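Local coordinates for probable CoA-transferase alpha subunit (Rhodococcus jostii, PDB 6COJ), which probably acts, as the alpha subunit of a CoA-transferase-like enzyme, on the CoA thioester of a bicyclic oxaspiro-decene carboxylic acid, at residues L50-L55 with D295-V300. The protein carries 1 engineered substitution. Sequence-based numbering, arbitrary orientation.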
ATOM      1  N   LEU A  50       3.296  19.131 -19.271  1.00 16.62           N
ATOM      2  CA  LEU A  50       4.634  19.270 -18.697  1.00 16.97           C
ATOM      3  C   LEU A  50       5.696  18.664 -19.611  1.00 16.77           C
ATOM      4  O   LEU A  50       6.791  19.226 -19.759  1.00 17.49           O
ATOM      5  CB  LEU A  50       4.677  18.656 -17.294  1.00 15.67           C
ATOM      6  CG  LEU A  50       4.049  19.523 -16.184  1.00 15.73           C
ATOM      7  CD1 LEU A  50       3.710  18.687 -14.935  1.00 16.30           C
ATOM      8  CD2 LEU A  50       4.958  20.705 -15.811  1.00 17.54           C
ATOM      9  N   VAL A  51       5.379  17.544 -20.268  1.00 16.76           N
ATOM     10  CA  VAL A  51       6.315  16.947 -21.223  1.00 15.60           C
ATOM     11  C   VAL A  51       6.564  17.882 -22.405  1.00 18.51           C
ATOM     12  O   VAL A  51       7.705  18.044 -22.856  1.00 17.18           O
ATOM     13  CB  VAL A  51       5.833  15.554 -21.670  1.00 17.21           C
ATOM     14  CG1 VAL A  51       6.676  15.041 -22.840  1.00 20.60           C
ATOM     15  CG2 VAL A  51       5.883  14.579 -20.506  1.00 16.72           C
ATOM     16  N   ARG A  52       5.506  18.506 -22.933  1.00 16.80           N
ATOM     17  CA  ARG A  52       5.697  19.480 -24.008  1.00 16.65           C
ATOM     18  C   ARG A  52       6.545  20.662 -23.547  1.00 17.19           C
ATOM     19  O   ARG A  52       7.345  21.200 -24.321  1.00 17.89           O
ATOM     20  CB  ARG A  52       4.346  19.947 -24.567  1.00 18.49           C
ATOM     21  CG  ARG A  52       3.642  18.892 -25.428  1.00 18.85           C
ATOM     22  CD  ARG A  52       2.323  19.371 -26.017  1.00 21.73           C
ATOM     23  NE  ARG A  52       1.249  19.490 -25.031  1.00 19.95           N
ATOM     24  CZ  ARG A  52       0.415  18.503 -24.706  1.00 21.32           C
ATOM     25  NH1 ARG A  52       0.535  17.299 -25.273  1.00 18.76           N
ATOM     26  NH2 ARG A  52      -0.539  18.720 -23.811  1.00 22.02           N
ATOM     27  N   ALA A  53       6.397  21.075 -22.283  1.00 17.30           N
ATOM     28  CA  ALA A  53       7.241  22.147 -21.763  1.00 18.98           C
ATOM     29  C   ALA A  53       8.697  21.698 -21.666  1.00 16.77           C
ATOM     30  O   ALA A  53       9.615  22.488 -21.926  1.00 17.69           O
ATOM     31  CB  ALA A  53       6.710  22.636 -20.412  1.00 19.76           C
ATOM     32  N   LEU A  54       8.928  20.432 -21.305  1.00 18.20           N
ATOM     33  CA  LEU A  54      10.284  19.887 -21.359  1.00 18.36           C
ATOM     34  C   LEU A  54      10.860  19.958 -22.770  1.00 19.56           C
ATOM     35  O   LEU A  54      12.032  20.315 -22.950  1.00 20.94           O
ATOM     36  CB  LEU A  54      10.283  18.442 -20.863  1.00 21.93           C
ATOM     37  CG  LEU A  54      10.759  18.229 -19.432  1.00 24.44           C
ATOM     38  CD1 LEU A  54      10.552  16.773 -19.008  1.00 20.27           C
ATOM     39  CD2 LEU A  54      12.216  18.621 -19.289  1.00 23.63           C
ATOM     40  N   LEU A  55      10.056  19.612 -23.785  1.00 19.00           N
ATOM     41  CA  LEU A  55      10.526  19.651 -25.167  1.00 19.37           C
ATOM     42  C   LEU A  55      10.916  21.060 -25.585  1.00 22.60           C
ATOM     43  O   LEU A  55      11.875  21.247 -26.342  1.00 25.17           O
ATOM     44  CB  LEU A  55       9.456  19.092 -26.108  1.00 25.66           C
ATOM     45  CG  LEU A  55       9.693  17.653 -26.590  1.00 31.06           C
ATOM     46  CD1 LEU A  55       9.867  16.707 -25.419  1.00 26.70           C
ATOM     47  CD2 LEU A  55       8.569  17.184 -27.510  1.00 31.13           C
ATOM     48  N   ASP A 295      -1.117  27.264 -27.947  1.00 25.59           N
ATOM     49  CA  ASP A 295      -1.015  26.999 -29.381  1.00 24.64           C
ATOM     50  C   ASP A 295      -1.271  25.528 -29.676  1.00 24.08           C
ATOM     51  O   ASP A 295      -1.967  25.191 -30.642  1.00 25.16           O
ATOM     52  CB  ASP A 295       0.368  27.395 -29.900  1.00 26.24           C
ATOM     53  CG  ASP A 295       0.625  28.883 -29.800  1.00 35.18           C
ATOM     54  OD1 ASP A 295      -0.348  29.664 -29.843  1.00 36.80           O
ATOM     55  OD2 ASP A 295       1.806  29.269 -29.684  1.00 31.58           O
ATOM     56  N   TYR A 296      -0.705  24.636 -28.854  1.00 23.15           N
ATOM     57  CA  TYR A 296      -0.966  23.211 -29.014  1.00 23.97           C
ATOM     58  C   TYR A 296      -2.455  22.922 -28.894  1.00 22.60           C
ATOM     59  O   TYR A 296      -3.028  22.200 -29.719  1.00 21.83           O
ATOM     60  CB  TYR A 296      -0.183  22.416 -27.965  1.00 22.35           C
ATOM     61  CG  TYR A 296      -0.540  20.946 -27.918  1.00 21.52           C
ATOM     62  CD1 TYR A 296       0.077  20.037 -28.763  1.00 21.81           C
ATOM     63  CD2 TYR A 296      -1.502  20.468 -27.028  1.00 20.75           C
ATOM     64  CE1 TYR A 296      -0.237  18.689 -28.719  1.00 21.11           C
ATOM     65  CE2 TYR A 296      -1.828  19.126 -26.985  1.00 20.22           C
ATOM     66  CZ  TYR A 296      -1.195  18.242 -27.829  1.00 20.28           C
ATOM     67  OH  TYR A 296      -1.502  16.905 -27.802  1.00 19.91           O
ATOM     68  N   GLN A 297      -3.093  23.473 -27.858  1.00 23.01           N
ATOM     69  CA  GLN A 297      -4.499  23.180 -27.607  1.00 21.48           C
ATOM     70  C   GLN A 297      -5.375  23.689 -28.743  1.00 23.05           C
ATOM     71  O   GLN A 297      -6.329  23.019 -29.155  1.00 23.44           O
ATOM     72  CB  GLN A 297      -4.924  23.787 -26.268  1.00 24.11           C
ATOM     73  CG  GLN A 297      -4.282  23.132 -25.046  1.00 23.47           C
ATOM     74  CD  GLN A 297      -4.727  21.695 -24.850  1.00 20.94           C
ATOM     75  OE1 GLN A 297      -5.808  21.307 -25.294  1.00 23.59           O
ATOM     76  NE2 GLN A 297      -3.910  20.904 -24.154  1.00 21.00           N
ATOM     77  N   ALA A 298      -5.053  24.867 -29.279  1.00 23.33           N
ATOM     78  CA  ALA A 298      -5.806  25.374 -30.419  1.00 23.72           C
ATOM     79  C   ALA A 298      -5.643  24.466 -31.632  1.00 24.96           C
ATOM     80  O   ALA A 298      -6.613  24.192 -32.350  1.00 24.57           O
ATOM     81  CB  ALA A 298      -5.347  26.794 -30.749  1.00 26.37           C
ATOM     82  N   ALA A 299      -4.422  23.988 -31.879  1.00 23.11           N
ATOM     83  CA  ALA A 299      -4.185  23.151 -33.049  1.00 23.27           C
ATOM     84  C   ALA A 299      -4.858  21.797 -32.900  1.00 23.72           C
ATOM     85  O   ALA A 299      -5.344  21.224 -33.884  1.00 26.05           O
ATOM     86  CB  ALA A 299      -2.683  22.976 -33.264  1.00 26.36           C
ATOM     87  N   VAL A 300      -4.891  21.272 -31.680  1.00 22.45           N
ATOM     88  CA  VAL A 300      -5.558  20.003 -31.441  1.00 24.14           C
ATOM     89  C   VAL A 300      -7.060  20.138 -31.643  1.00 23.55           C
ATOM     90  O   VAL A 300      -7.715  19.234 -32.176  1.00 25.63           O
ATOM     91  CB  VAL A 300      -5.180  19.509 -30.036  1.00 27.35           C
ATOM     92  CG1 VAL A 300      -6.292  18.669 -29.441  1.00 33.70           C
ATOM     93  CG2 VAL A 300      -3.852  18.774 -30.113  1.00 28.69           C
TER
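Segments 50-55 and 295-300, each within a longer helix, come nearest at R52 and Y296, whose CA atoms are 9.1 Å apart. Both side chains leave their helices toward the other segment and bridge the separation in a single stack. No hydrogen bond joins the two segments. The R52 guanidinium lies flat over one face of the Y296 ring, its plane turned by just 10° from that of the ring. R52 CZ sits 3.6 Å from the Y296 ring centroid and 25° off the normal, a cation-pi contact. Over the same face but nearer CD1, R52 CD makes a CH-pi contact, 3.7 Å from the Y296 ring centroid. The bend at chi3 (-72°) turns the guanidinium out of the line of the methylenes, allowing both groups to rest on the ring. The opposite face of Y296 is backed by V300 CG2 from the next turn of its own helix, near the rim. Although R52 NH1 comes within 3.3 Å of Y296 OH, the angle is too poor for a bond; instead NH1 binds the backbone O of H253 and OH pairs with H253 ND1. R52 NH2 forms a salt bridge with E293 OE2, an oxygen that also accepts a bond from Q297 NE2, while Q297 OE1 is bound by N250 ND2. Helix 293-306, the last of the chain, is thus joined to helix 48-56 through a buried arginine, whose charge is probably balanced by E293 and further stabilised by the aromatic face, while the bonds of NH1 and NH2 probably fix the rotation of its guanidinium.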